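Local coordinates for protein lectin (Cicer arietinum, PDB 3V6N) that agglutinates red blood cells as a plant albumin and binds calcium and sodium ions within a four-bladed beta-propeller of the hemopexin fold, at residues Asn16-Phe21 and Leu29-Gly34; Ile22-Val27 and Pro44-Asp49; Met107-Lys112 and Leu146-Val151. One frame throughout, in Å; residues are numbered along the deposited sequence.

Contact 1: Asn16-Phe21 and Leu29-Gly34; sequences NEAYLF and LDYAPG
Tyr31, just past the end of its strand, folds its ring back against the backbone of Asn16-Ala18 instead of meeting a side chain squarely. Its CG sits between the backbone N and the carbonyl carbon (chi1 65°), which starts the ring on this path, and Tyr31 CE1 comes within 3.3 Å of Asn16 C. Glu17 C and Ala18 N lie at the ring edge, while Ala18 CB touches Tyr31 CD1 at 4.0 Å. The Tyr31 backbone bonds to the same stretch: its N donates to Asn16 O (3.0 Å). Next along the antiparallel ladder, Ala18 and Leu29 form a hydrogen-bonded pair, with Leu29 N to Ala18 O and Ala18 N to Leu29 O both 2.8 Å. On the face carrying Ala18 and Leu29, Leu20 CD1 crosses to Leu29 CD2 at 3.9 Å. Glu17 and Asp30 share the other face as a non-hydrogen-bonded pair. Asp30 OD1 accepts from Ala32 N, an Asx turn at the point where the chain leaves the strand. Beyond that turn, the Pro33 and Asn16 side chains cross obliquely, Pro33 CG 3.4 Å from Asn16 OD1. Tyr31 OH bonds His180 N and Glu17 OE1 bonds His91 NE2, tying this hairpin of a propeller blade to neighbouring parts of the fold. The carboxylates of Glu17 and Asp30, not in contact, may disfavour each other slightly, and the His91 bond may offset this for Glu17. Between the two segments the polar grip consists of three backbone hydrogen bonds.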
ATOM      1  N   ASN A  16     -14.874  22.543  16.897  1.00 16.58           N
ATOM      2  CA  ASN A  16     -13.693  23.397  16.639  1.00 16.38           C
ATOM      3  C   ASN A  16     -12.328  22.699  16.652  1.00 15.59           C
ATOM      4  O   ASN A  16     -11.311  23.341  16.875  1.00 15.81           O
ATOM      5  CB  ASN A  16     -13.688  24.649  17.551  1.00 17.12           C
ATOM      6  CG  ASN A  16     -14.961  25.472  17.421  1.00 17.96           C
ATOM      7  OD1 ASN A  16     -15.620  25.453  16.392  1.00 18.87           O
ATOM      8  ND2 ASN A  16     -15.326  26.163  18.470  1.00 18.73           N
ATOM      9  N   GLU A  17     -12.308  21.398  16.375  1.00 15.07           N
ATOM     10  CA  GLU A  17     -11.058  20.646  16.280  1.00 14.35           C
ATOM     11  C   GLU A  17     -10.861  20.102  14.869  1.00 13.86           C
ATOM     12  O   GLU A  17     -11.831  19.701  14.212  1.00 13.39           O
ATOM     13  CB  GLU A  17     -11.024  19.499  17.302  1.00 15.05           C
ATOM     14  CG  GLU A  17     -11.087  20.001  18.746  1.00 16.49           C
ATOM     15  CD  GLU A  17     -10.919  18.911  19.793  1.00 17.60           C
ATOM     16  OE1 GLU A  17     -10.391  17.812  19.482  1.00 17.97           O
ATOM     17  OE2 GLU A  17     -11.307  19.169  20.950  1.00 18.31           O
ATOM     18  N   ALA A  18      -9.615  20.106  14.401  1.00 13.11           N
ATOM     19  CA  ALA A  18      -9.288  19.505  13.095  1.00 13.25           C
ATOM     20  C   ALA A  18      -7.915  18.856  13.141  1.00 12.99           C
ATOM     21  O   ALA A  18      -7.021  19.338  13.841  1.00 13.24           O
ATOM     22  CB  ALA A  18      -9.359  20.541  11.962  1.00 12.91           C
ATOM     23  N   TYR A  19      -7.778  17.756  12.405  1.00 12.81           N
ATOM     24  CA  TYR A  19      -6.523  17.027  12.230  1.00 12.51           C
ATOM     25  C   TYR A  19      -5.855  17.494  10.936  1.00 12.85           C
ATOM     26  O   TYR A  19      -6.483  17.538   9.875  1.00 12.52           O
ATOM     27  CB  TYR A  19      -6.793  15.505  12.164  1.00 12.54           C
ATOM     28  CG  TYR A  19      -7.384  14.933  13.439  1.00 12.73           C
ATOM     29  CD1 TYR A  19      -6.564  14.393  14.428  1.00 13.10           C
ATOM     30  CD2 TYR A  19      -8.759  14.970  13.673  1.00 12.77           C
ATOM     31  CE1 TYR A  19      -7.099  13.883  15.620  1.00 13.24           C
ATOM     32  CE2 TYR A  19      -9.310  14.453  14.847  1.00 12.94           C
ATOM     33  CZ  TYR A  19      -8.474  13.932  15.828  1.00 13.05           C
ATOM     34  OH  TYR A  19      -9.021  13.435  16.990  1.00 13.10           O
ATOM     35  N   LEU A  20      -4.577  17.831  11.050  1.00 13.09           N
ATOM     36  CA  LEU A  20      -3.775  18.336   9.971  1.00 13.37           C
ATOM     37  C   LEU A  20      -2.579  17.420   9.811  1.00 13.59           C
ATOM     38  O   LEU A  20      -1.901  17.125  10.783  1.00 13.90           O
ATOM     39  CB  LEU A  20      -3.303  19.758  10.306  1.00 13.71           C
ATOM     40  CG  LEU A  20      -4.414  20.769  10.556  1.00 14.22           C
ATOM     41  CD1 LEU A  20      -3.848  22.015  11.214  1.00 14.99           C
ATOM     42  CD2 LEU A  20      -5.059  21.099   9.233  1.00 14.01           C
ATOM     43  N   PHE A  21      -2.335  16.979   8.581  1.00 13.69           N
ATOM     44  CA  PHE A  21      -1.281  16.018   8.281  1.00 13.94           C
ATOM     45  C   PHE A  21      -0.188  16.693   7.485  1.00 14.48           C
ATOM     46  O   PHE A  21      -0.455  17.409   6.522  1.00 14.53           O
ATOM     47  CB  PHE A  21      -1.865  14.799   7.557  1.00 13.63           C
ATOM     48  CG  PHE A  21      -2.905  14.091   8.376  1.00 13.60           C
ATOM     49  CD1 PHE A  21      -2.531  13.092   9.267  1.00 13.86           C
ATOM     50  CD2 PHE A  21      -4.233  14.496   8.336  1.00 13.38           C
ATOM     51  CE1 PHE A  21      -3.468  12.475  10.080  1.00 14.00           C
ATOM     52  CE2 PHE A  21      -5.178  13.879   9.135  1.00 13.69           C
ATOM     53  CZ  PHE A  21      -4.796  12.861  10.005  1.00 13.89           C
ATOM     54  N   LEU A  29      -5.563  20.219  16.072  1.00 15.78           N
ATOM     55  CA  LEU A  29      -5.665  21.647  16.328  1.00 16.62           C
ATOM     56  C   LEU A  29      -7.065  22.046  16.828  1.00 17.06           C
ATOM     57  O   LEU A  29      -8.070  21.552  16.304  1.00 16.40           O
ATOM     58  CB  LEU A  29      -5.318  22.438  15.053  1.00 16.55           C
ATOM     59  CG  LEU A  29      -5.230  23.969  15.129  1.00 16.94           C
ATOM     60  CD1 LEU A  29      -3.956  24.439  15.816  1.00 17.37           C
ATOM     61  CD2 LEU A  29      -5.309  24.548  13.731  1.00 17.06           C
ATOM     62  N   ASP A  30      -7.104  22.903  17.859  1.00 16.85           N
ATOM     63  CA  ASP A  30      -8.280  23.719  18.164  1.00 17.17           C
ATOM     64  C   ASP A  30      -8.133  24.943  17.284  1.00 16.72           C
ATOM     65  O   ASP A  30      -7.308  25.795  17.545  1.00 16.24           O
ATOM     66  CB  ASP A  30      -8.299  24.155  19.634  1.00 18.32           C
ATOM     67  CG  ASP A  30      -9.536  24.992  19.996  1.00 19.10           C
ATOM     68  OD1 ASP A  30     -10.110  25.721  19.145  1.00 19.02           O
ATOM     69  OD2 ASP A  30      -9.947  24.915  21.162  1.00 20.75           O
ATOM     70  N   TYR A  31      -8.917  25.025  16.221  1.00 17.02           N
ATOM     71  CA  TYR A  31      -8.641  26.032  15.193  1.00 16.84           C
ATOM     72  C   TYR A  31      -9.367  27.361  15.400  1.00 17.16           C
ATOM     73  O   TYR A  31      -9.190  28.278  14.598  1.00 18.19           O
ATOM     74  CB  TYR A  31      -8.855  25.459  13.787  1.00 16.46           C
ATOM     75  CG  TYR A  31     -10.278  25.077  13.455  1.00 16.38           C
ATOM     76  CD1 TYR A  31     -10.769  23.800  13.755  1.00 16.09           C
ATOM     77  CD2 TYR A  31     -11.126  25.981  12.822  1.00 15.97           C
ATOM     78  CE1 TYR A  31     -12.064  23.448  13.449  1.00 16.15           C
ATOM     79  CE2 TYR A  31     -12.419  25.640  12.511  1.00 16.07           C
ATOM     80  CZ  TYR A  31     -12.881  24.375  12.815  1.00 16.46           C
ATOM     81  OH  TYR A  31     -14.167  24.044  12.482  1.00 16.61           O
ATOM     82  N   ALA A  32     -10.142  27.464  16.483  1.00 17.33           N
ATOM     83  CA  ALA A  32     -10.738  28.727  16.952  1.00 18.01           C
ATOM     84  C   ALA A  32     -11.279  29.661  15.839  1.00 18.46           C
ATOM     85  O   ALA A  32     -10.734  30.748  15.592  1.00 17.98           O
ATOM     86  CB  ALA A  32      -9.751  29.459  17.845  1.00 18.08           C
ATOM     87  N   PRO A  33     -12.354  29.228  15.155  1.00 18.70           N
ATOM     88  CA  PRO A  33     -12.968  30.020  14.077  1.00 18.58           C
ATOM     89  C   PRO A  33     -13.562  31.376  14.519  1.00 19.51           C
ATOM     90  O   PRO A  33     -13.723  32.271  13.677  1.00 19.74           O
ATOM     91  CB  PRO A  33     -14.082  29.098  13.560  1.00 18.06           C
ATOM     92  CG  PRO A  33     -14.391  28.189  14.720  1.00 18.35           C
ATOM     93  CD  PRO A  33     -13.046  27.939  15.352  1.00 18.27           C
ATOM     94  N   GLY A  34     -13.887  31.534  15.803  1.00 19.78           N
ATOM     95  CA  GLY A  34     -14.544  32.771  16.271  1.00 20.98           C
ATOM     96  C   GLY A  34     -13.805  33.521  17.369  1.00 21.83           C
ATOM     97  O   GLY A  34     -14.303  34.501  17.905  1.00 22.49           O
TER

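Contact 2: Ile22-Val27 and Pro44-Asp49; sequences INDKYV and PSFVRD
Pro44, preceded by a cis peptide bond, sets CB beside Val27 CG2 (3.8 Å), the two side chains pointing the same way, and its CA-H faces Tyr26 O. Ser45 then pairs with Tyr26: Tyr26 N donates to Ser45 O (2.8 Å) and Ser45 N to Tyr26 O (2.9 Å). Ser45 OG bonds Phe46 O, which Asp49 N reaches from the opposite face of the carbonyl plane; that oxygen also lies at the edge of the Tyr26 ring. Over one face of the Phe46 ring the extended Lys25 chain lays CE, 3.9 Å from the centroid, with NZ in a cation-pi contact. The Asp24 carboxylate stands at the ring edge, turned 81° to it. Val47 N donates almost straight to Asp24 O (3.0 Å). Arg48 NH1 lies over the other face of Phe46, offset toward the rim, and Arg48 NH2 forms a salt bridge with Asp24 OD2 (3.3 Å), the hydrogen bond within it weak; a water spans Asp24 O and Arg48 N. Arg48 NE donates to Gly60 O of helix 58-62. The type II' turn Ile22-Lys25 is thereby fastened to helix 47-50, with Phe46 at its N-cap, where strand 43-46 pairs antiparallel with strand 25-30.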
ATOM      1  N   ILE A  22       1.039  16.495   7.929  1.00 15.38           N
ATOM      2  CA  ILE A  22       2.200  17.117   7.324  1.00 16.55           C
ATOM      3  C   ILE A  22       3.250  16.025   7.233  1.00 16.91           C
ATOM      4  O   ILE A  22       3.593  15.413   8.247  1.00 16.62           O
ATOM      5  CB  ILE A  22       2.735  18.273   8.197  1.00 17.33           C
ATOM      6  CG1 ILE A  22       1.630  19.311   8.453  1.00 17.87           C
ATOM      7  CG2 ILE A  22       3.967  18.900   7.549  1.00 17.56           C
ATOM      8  CD1 ILE A  22       1.678  19.897   9.847  1.00 19.21           C
ATOM      9  N   ASN A  23       3.745  15.784   6.017  1.00 17.36           N
ATOM     10  CA  ASN A  23       4.651  14.675   5.727  1.00 17.72           C
ATOM     11  C   ASN A  23       4.086  13.365   6.308  1.00 17.31           C
ATOM     12  O   ASN A  23       2.963  12.974   5.981  1.00 16.86           O
ATOM     13  CB  ASN A  23       6.074  14.978   6.247  1.00 18.91           C
ATOM     14  CG  ASN A  23       6.667  16.255   5.650  1.00 20.09           C
ATOM     15  OD1 ASN A  23       6.359  16.633   4.523  1.00 21.42           O
ATOM     16  ND2 ASN A  23       7.533  16.909   6.398  1.00 20.17           N
ATOM     17  N   ASP A  24       4.841  12.717   7.193  1.00 17.13           N
ATOM     18  CA  ASP A  24       4.393  11.503   7.856  1.00 17.17           C
ATOM     19  C   ASP A  24       3.929  11.773   9.302  1.00 16.84           C
ATOM     20  O   ASP A  24       3.856  10.863  10.129  1.00 16.70           O
ATOM     21  CB  ASP A  24       5.483  10.419   7.794  1.00 17.96           C
ATOM     22  CG  ASP A  24       6.805  10.857   8.433  1.00 18.50           C
ATOM     23  OD1 ASP A  24       7.024  12.063   8.664  1.00 18.65           O
ATOM     24  OD2 ASP A  24       7.633   9.977   8.709  1.00 19.26           O
ATOM     25  N   LYS A  25       3.607  13.028   9.577  1.00 16.37           N
ATOM     26  CA  LYS A  25       3.213  13.463  10.903  1.00 16.70           C
ATOM     27  C   LYS A  25       1.820  14.098  10.890  1.00 16.27           C
ATOM     28  O   LYS A  25       1.222  14.333   9.816  1.00 15.61           O
ATOM     29  CB  LYS A  25       4.234  14.469  11.464  1.00 18.01           C
ATOM     30  CG  LYS A  25       5.613  13.873  11.771  1.00 19.86           C
ATOM     31  CD  LYS A  25       6.462  14.889  12.531  1.00 21.67           C
ATOM     32  CE  LYS A  25       7.819  14.335  12.965  1.00 23.19           C
ATOM     33  NZ  LYS A  25       8.323  15.092  14.152  1.00 24.69           N
ATOM     34  N   TYR A  26       1.316  14.380  12.088  1.00 15.65           N
ATOM     35  CA  TYR A  26       0.090  15.139  12.236  1.00 15.56           C
ATOM     36  C   TYR A  26       0.047  15.999  13.499  1.00 15.47           C
ATOM     37  O   TYR A  26       0.813  15.778  14.456  1.00 15.07           O
ATOM     38  CB  TYR A  26      -1.127  14.214  12.203  1.00 15.30           C
ATOM     39  CG  TYR A  26      -1.386  13.442  13.475  1.00 15.88           C
ATOM     40  CD1 TYR A  26      -0.595  12.341  13.828  1.00 16.27           C
ATOM     41  CD2 TYR A  26      -2.441  13.782  14.307  1.00 16.21           C
ATOM     42  CE1 TYR A  26      -0.842  11.618  14.984  1.00 16.80           C
ATOM     43  CE2 TYR A  26      -2.698  13.062  15.474  1.00 16.79           C
ATOM     44  CZ  TYR A  26      -1.893  11.988  15.804  1.00 17.13           C
ATOM     45  OH  TYR A  26      -2.150  11.262  16.944  1.00 17.97           O
ATOM     46  N   VAL A  27      -0.883  16.950  13.466  1.00 15.00           N
ATOM     47  CA  VAL A  27      -1.270  17.783  14.594  1.00 15.93           C
ATOM     48  C   VAL A  27      -2.800  17.767  14.754  1.00 15.68           C
ATOM     49  O   VAL A  27      -3.558  17.754  13.764  1.00 15.08           O
ATOM     50  CB  VAL A  27      -0.760  19.235  14.377  1.00 16.79           C
ATOM     51  CG1 VAL A  27      -1.464  20.239  15.266  1.00 17.26           C
ATOM     52  CG2 VAL A  27       0.747  19.301  14.610  1.00 17.29           C
ATOM     53  N   PRO A  44       3.174  18.033  17.354  1.00 21.06           N
ATOM     54  CA  PRO A  44       3.240  17.135  16.203  1.00 20.83           C
ATOM     55  C   PRO A  44       3.731  15.728  16.556  1.00 21.02           C
ATOM     56  O   PRO A  44       4.640  15.546  17.375  1.00 21.18           O
ATOM     57  CB  PRO A  44       4.172  17.861  15.213  1.00 21.53           C
ATOM     58  CG  PRO A  44       4.935  18.843  16.040  1.00 22.10           C
ATOM     59  CD  PRO A  44       4.103  19.169  17.252  1.00 21.66           C
ATOM     60  N   SER A  45       3.090  14.739  15.942  1.00 20.06           N
ATOM     61  CA  SER A  45       3.336  13.346  16.243  1.00 19.32           C
ATOM     62  C   SER A  45       3.438  12.549  14.942  1.00 18.22           C
ATOM     63  O   SER A  45       2.755  12.859  13.973  1.00 17.75           O
ATOM     64  CB  SER A  45       2.178  12.823  17.098  1.00 19.03           C
ATOM     65  OG  SER A  45       2.190  11.406  17.195  1.00 19.74           O
ATOM     66  N   PHE A  46       4.261  11.509  14.913  1.00 17.92           N
ATOM     67  CA  PHE A  46       4.205  10.591  13.774  1.00 17.99           C
ATOM     68  C   PHE A  46       2.831   9.935  13.698  1.00 17.39           C
ATOM     69  O   PHE A  46       2.264   9.578  14.734  1.00 16.95           O
ATOM     70  CB  PHE A  46       5.276   9.510  13.882  1.00 18.73           C
ATOM     71  CG  PHE A  46       6.656  10.008  13.603  1.00 20.12           C
ATOM     72  CD1 PHE A  46       7.039  10.330  12.305  1.00 20.36           C
ATOM     73  CD2 PHE A  46       7.571  10.167  14.639  1.00 21.22           C
ATOM     74  CE1 PHE A  46       8.318  10.791  12.034  1.00 21.68           C
ATOM     75  CE2 PHE A  46       8.855  10.633  14.383  1.00 22.77           C
ATOM     76  CZ  PHE A  46       9.233  10.945  13.075  1.00 22.40           C
ATOM     77  N   VAL A  47       2.293   9.788  12.489  1.00 16.87           N
ATOM     78  CA  VAL A  47       1.033   9.058  12.308  1.00 17.39           C
ATOM     79  C   VAL A  47       1.105   7.674  12.979  1.00 17.93           C
ATOM     80  O   VAL A  47       0.189   7.283  13.692  1.00 17.19           O
ATOM     81  CB  VAL A  47       0.636   8.901  10.817  1.00 17.19           C
ATOM     82  CG1 VAL A  47      -0.539   7.936  10.686  1.00 17.09           C
ATOM     83  CG2 VAL A  47       0.298  10.260  10.179  1.00 16.89           C
ATOM     84  N   ARG A  48       2.205   6.960  12.748  1.00 19.02           N
ATOM     85  CA  ARG A  48       2.418   5.613  13.280  1.00 20.85           C
ATOM     86  C   ARG A  48       2.417   5.535  14.810  1.00 21.19           C
ATOM     87  O   ARG A  48       2.116   4.479  15.372  1.00 22.07           O
ATOM     88  CB  ARG A  48       3.718   5.010  12.725  1.00 22.05           C
ATOM     89  CG  ARG A  48       4.998   5.440  13.435  1.00 23.85           C
ATOM     90  CD  ARG A  48       6.246   4.871  12.756  1.00 25.37           C
ATOM     91  NE  ARG A  48       6.411   5.494  11.441  1.00 27.74           N
ATOM     92  CZ  ARG A  48       7.297   6.445  11.143  1.00 27.81           C
ATOM     93  NH1 ARG A  48       8.159   6.874  12.059  1.00 28.27           N
ATOM     94  NH2 ARG A  48       7.329   6.953   9.905  1.00 27.59           N
ATOM     95  N   ASP A  49       2.760   6.632  15.481  1.00 20.94           N
ATOM     96  CA  ASP A  49       2.774   6.635  16.947  1.00 21.10           C
ATOM     97  C   ASP A  49       1.435   7.065  17.508  1.00 20.69           C
ATOM     98  O   ASP A  49       1.005   6.538  18.529  1.00 20.56           O
ATOM     99  CB  ASP A  49       3.873   7.542  17.492  1.00 21.73           C
ATOM    100  CG  ASP A  49       5.258   7.080  17.087  1.00 22.55           C
ATOM    101  OD1 ASP A  49       5.476   5.859  17.012  1.00 23.52           O
ATOM    102  OD2 ASP A  49       6.127   7.931  16.822  1.00 22.89           O
TER
HETATM  103  O   HOH W   1       4.050   7.973  10.671  1.00 12.13           O

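Contact 3: Met107-Lys112 and Leu146-Val151; sequences MFPFFK and LTNRLV
Phe110 chi1 (43°) puts CG, and with it the ring, between the backbone N and the carbonyl carbon, facing Leu150, whose own CG is anti to its backbone N (chi1 -173°). The ring meets Leu150 CB over one face, 4.2 Å from the Phe110 centroid, in a CH-pi contact, and Leu150 CD1 extends to within 4.1 Å of Phe110 CD2. The backbone covers that same face, Leu150 N standing 3.8 Å above the Phe110 ring plane toward the rim. Phe108 CA lies over the opposite face, so the ring is wedged between its own chain and the incoming strand. At the ring edge, Asn148 O lies near the plane, 3.3 Å from Phe110 CE1, the kind of approach that suits the slightly positive rim of an aromatic ring. Leu150 CD1 also touches Phe111 CE1 (4.3 Å), and Phe111 in turn receives Phe110 CE2 over the centre of its face. The Asn148 side chain reaches back to the end of helix 104-107, Asn148 CG 3.7 Å from Met107 O; it crosses Pro109 at about a right angle and Phe108 at a slant. Asn148 and Arg149 both face Asp144, a G1 beta bulge at the start of strand 149-156. The short 3-10 turn 109-111 follows helix 104-107 and leads toward strand 122-125; here it packs on strand 149-156, an outermost strand of the next sheet, while Phe108 and Phe110 also touch Ile143 of strand 139-144.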
ATOM      1  N   MET A 107     -12.625   1.200  -4.411  1.00 27.69           N
ATOM      2  CA  MET A 107     -13.517   1.838  -3.447  1.00 27.86           C
ATOM      3  C   MET A 107     -14.522   2.747  -4.159  1.00 25.79           C
ATOM      4  O   MET A 107     -15.664   2.860  -3.724  1.00 25.65           O
ATOM      5  CB  MET A 107     -12.696   2.628  -2.428  1.00 30.42           C
ATOM      6  CG  MET A 107     -13.446   3.006  -1.164  1.00 34.36           C
ATOM      7  SD  MET A 107     -13.393   1.702   0.076  1.00 39.69           S
ATOM      8  CE  MET A 107     -11.794   1.986   0.825  1.00 34.60           C
ATOM      9  N   PHE A 108     -14.075   3.390  -5.243  1.00 24.41           N
ATOM     10  CA  PHE A 108     -14.870   4.353  -6.027  1.00 24.02           C
ATOM     11  C   PHE A 108     -14.694   4.074  -7.515  1.00 24.15           C
ATOM     12  O   PHE A 108     -13.881   4.733  -8.168  1.00 23.84           O
ATOM     13  CB  PHE A 108     -14.428   5.803  -5.759  1.00 24.02           C
ATOM     14  CG  PHE A 108     -14.374   6.177  -4.303  1.00 23.70           C
ATOM     15  CD1 PHE A 108     -15.543   6.387  -3.574  1.00 23.74           C
ATOM     16  CD2 PHE A 108     -13.153   6.334  -3.663  1.00 24.39           C
ATOM     17  CE1 PHE A 108     -15.494   6.735  -2.234  1.00 23.96           C
ATOM     18  CE2 PHE A 108     -13.095   6.679  -2.313  1.00 24.73           C
ATOM     19  CZ  PHE A 108     -14.268   6.877  -1.597  1.00 24.31           C
ATOM     20  N   PRO A 109     -15.458   3.103  -8.066  1.00 24.03           N
ATOM     21  CA  PRO A 109     -15.252   2.673  -9.459  1.00 24.35           C
ATOM     22  C   PRO A 109     -15.502   3.735 -10.521  1.00 24.93           C
ATOM     23  O   PRO A 109     -14.972   3.629 -11.628  1.00 25.23           O
ATOM     24  CB  PRO A 109     -16.247   1.512  -9.621  1.00 25.46           C
ATOM     25  CG  PRO A 109     -16.462   1.000  -8.225  1.00 24.67           C
ATOM     26  CD  PRO A 109     -16.430   2.239  -7.365  1.00 24.19           C
ATOM     27  N   PHE A 110     -16.300   4.752 -10.199  1.00 25.52           N
ATOM     28  CA  PHE A 110     -16.592   5.832 -11.158  1.00 24.73           C
ATOM     29  C   PHE A 110     -15.339   6.648 -11.498  1.00 24.91           C
ATOM     30  O   PHE A 110     -15.324   7.404 -12.474  1.00 25.63           O
ATOM     31  CB  PHE A 110     -17.727   6.736 -10.649  1.00 23.55           C
ATOM     32  CG  PHE A 110     -17.634   7.079  -9.179  1.00 22.75           C
ATOM     33  CD1 PHE A 110     -18.380   6.372  -8.237  1.00 22.47           C
ATOM     34  CD2 PHE A 110     -16.814   8.110  -8.741  1.00 21.64           C
ATOM     35  CE1 PHE A 110     -18.306   6.682  -6.887  1.00 21.74           C
ATOM     36  CE2 PHE A 110     -16.734   8.429  -7.395  1.00 21.70           C
ATOM     37  CZ  PHE A 110     -17.478   7.716  -6.463  1.00 21.94           C
ATOM     38  N   PHE A 111     -14.278   6.475 -10.710  1.00 24.81           N
ATOM     39  CA  PHE A 111     -13.012   7.176 -10.980  1.00 24.98           C
ATOM     40  C   PHE A 111     -12.107   6.489 -11.997  1.00 25.93           C
ATOM     41  O   PHE A 111     -11.150   7.097 -12.505  1.00 26.26           O
ATOM     42  CB  PHE A 111     -12.251   7.475  -9.680  1.00 24.21           C
ATOM     43  CG  PHE A 111     -12.810   8.643  -8.906  1.00 23.40           C
ATOM     44  CD1 PHE A 111     -13.359   9.747  -9.575  1.00 22.94           C
ATOM     45  CD2 PHE A 111     -12.760   8.663  -7.512  1.00 22.83           C
ATOM     46  CE1 PHE A 111     -13.865  10.829  -8.866  1.00 22.32           C
ATOM     47  CE2 PHE A 111     -13.265   9.753  -6.802  1.00 22.31           C
ATOM     48  CZ  PHE A 111     -13.818  10.830  -7.482  1.00 21.76           C
ATOM     49  N   LYS A 112     -12.407   5.233 -12.323  1.00 27.59           N
ATOM     50  CA  LYS A 112     -11.604   4.509 -13.304  1.00 28.48           C
ATOM     51  C   LYS A 112     -11.537   5.300 -14.614  1.00 27.94           C
ATOM     52  O   LYS A 112     -12.541   5.826 -15.064  1.00 28.72           O
ATOM     53  CB  LYS A 112     -12.162   3.108 -13.531  1.00 31.20           C
ATOM     54  CG  LYS A 112     -11.204   2.157 -14.255  1.00 33.85           C
ATOM     55  CD  LYS A 112     -11.966   1.135 -15.100  1.00 35.96           C
ATOM     56  CE  LYS A 112     -13.020   0.407 -14.278  1.00 37.04           C
ATOM     57  NZ  LYS A 112     -12.382  -0.336 -13.150  1.00 38.37           N
ATOM     58  N   LEU A 146     -22.254   7.666   0.887  1.00 20.29           N
ATOM     59  CA  LEU A 146     -23.160   6.613   1.381  1.00 21.75           C
ATOM     60  C   LEU A 146     -23.634   5.693   0.248  1.00 22.18           C
ATOM     61  O   LEU A 146     -23.597   4.470   0.372  1.00 22.35           O
ATOM     62  CB  LEU A 146     -24.361   7.215   2.121  1.00 22.77           C
ATOM     63  CG  LEU A 146     -25.154   6.360   3.137  1.00 24.89           C
ATOM     64  CD1 LEU A 146     -24.352   6.132   4.420  1.00 26.07           C
ATOM     65  CD2 LEU A 146     -26.496   7.001   3.499  1.00 24.14           C
ATOM     66  N   THR A 147     -24.065   6.280  -0.859  1.00 21.90           N
ATOM     67  CA  THR A 147     -24.546   5.479  -1.986  1.00 22.22           C
ATOM     68  C   THR A 147     -23.437   5.157  -2.991  1.00 21.79           C
ATOM     69  O   THR A 147     -23.653   4.386  -3.927  1.00 22.14           O
ATOM     70  CB  THR A 147     -25.705   6.173  -2.696  1.00 22.23           C
ATOM     71  OG1 THR A 147     -25.230   7.384  -3.279  1.00 21.85           O
ATOM     72  CG2 THR A 147     -26.816   6.504  -1.697  1.00 22.78           C
ATOM     73  N   ASN A 148     -22.259   5.747  -2.788  1.00 21.25           N
ATOM     74  CA  ASN A 148     -21.090   5.500  -3.632  1.00 21.03           C
ATOM     75  C   ASN A 148     -21.346   5.956  -5.089  1.00 20.75           C
ATOM     76  O   ASN A 148     -21.158   5.201  -6.051  1.00 20.36           O
ATOM     77  CB  ASN A 148     -20.687   4.025  -3.533  1.00 22.51           C
ATOM     78  CG  ASN A 148     -19.237   3.782  -3.875  1.00 24.05           C
ATOM     79  OD1 ASN A 148     -18.347   4.466  -3.380  1.00 27.21           O
ATOM     80  ND2 ASN A 148     -18.988   2.793  -4.718  1.00 25.10           N
ATOM     81  N   ARG A 149     -21.784   7.201  -5.235  1.00 19.59           N
ATOM     82  CA  ARG A 149     -22.181   7.711  -6.535  1.00 19.71           C
ATOM     83  C   ARG A 149     -21.573   9.060  -6.866  1.00 19.74           C
ATOM     84  O   ARG A 149     -21.563   9.974  -6.044  1.00 19.40           O
ATOM     85  CB  ARG A 149     -23.695   7.837  -6.615  1.00 19.65           C
ATOM     86  CG  ARG A 149     -24.420   6.552  -6.975  1.00 20.13           C
ATOM     87  CD  ARG A 149     -25.909   6.692  -6.711  1.00 20.46           C
ATOM     88  NE  ARG A 149     -26.696   5.703  -7.460  1.00 21.25           N
ATOM     89  CZ  ARG A 149     -28.020   5.584  -7.382  1.00 20.82           C
ATOM     90  NH1 ARG A 149     -28.713   6.379  -6.581  1.00 19.82           N
ATOM     91  NH2 ARG A 149     -28.646   4.660  -8.105  1.00 21.32           N
ATOM     92  N   LEU A 150     -21.092   9.167  -8.097  1.00 20.01           N
ATOM     93  CA  LEU A 150     -20.714  10.439  -8.690  1.00 20.80           C
ATOM     94  C   LEU A 150     -21.980  11.234  -8.999  1.00 21.28           C
ATOM     95  O   LEU A 150     -22.818  10.791  -9.769  1.00 21.36           O
ATOM     96  CB  LEU A 150     -19.877  10.176  -9.949  1.00 20.61           C
ATOM     97  CG  LEU A 150     -19.200  11.316 -10.704  1.00 21.17           C
ATOM     98  CD1 LEU A 150     -17.957  11.809  -9.951  1.00 20.18           C
ATOM     99  CD2 LEU A 150     -18.832  10.800 -12.096  1.00 20.87           C
ATOM    100  N   VAL A 151     -22.116  12.400  -8.377  1.00 22.58           N
ATOM    101  CA  VAL A 151     -23.350  13.194  -8.437  1.00 24.01           C
ATOM    102  C   VAL A 151     -23.490  14.028  -9.722  1.00 25.09           C
ATOM    103  O   VAL A 151     -24.611  14.317 -10.149  1.00 25.63           O
ATOM    104  CB  VAL A 151     -23.481  14.109  -7.197  1.00 24.29           C
ATOM    105  CG1 VAL A 151     -24.476  15.239  -7.450  1.00 24.51           C
ATOM    106  CG2 VAL A 151     -23.879  13.291  -5.968  1.00 24.06           C
TER

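In the fold
Contacts 1 and 2 belong to one sheet and share strand 25-30: 16-21 pairs with its later end, 44-49 with its earlier end. They touch, Leu20 reaching Val27 and Phe21 packing on Tyr26 and Val47. All three contacts are partly buried. Contact 1 lies nearest the centre of the chain, with four buried and no exposed residues among those touching, its Leu20 side chain about 8 Å from the bound sodium ion. Contact 2 adds charged and cation-pi pairing to its strand ladder. Contact 3 is the outermost, with two buried and two exposed, and touches neither. Joining a loop to a different sheet, it relies on aromatic and aliphatic packing where the others rely on paired backbones.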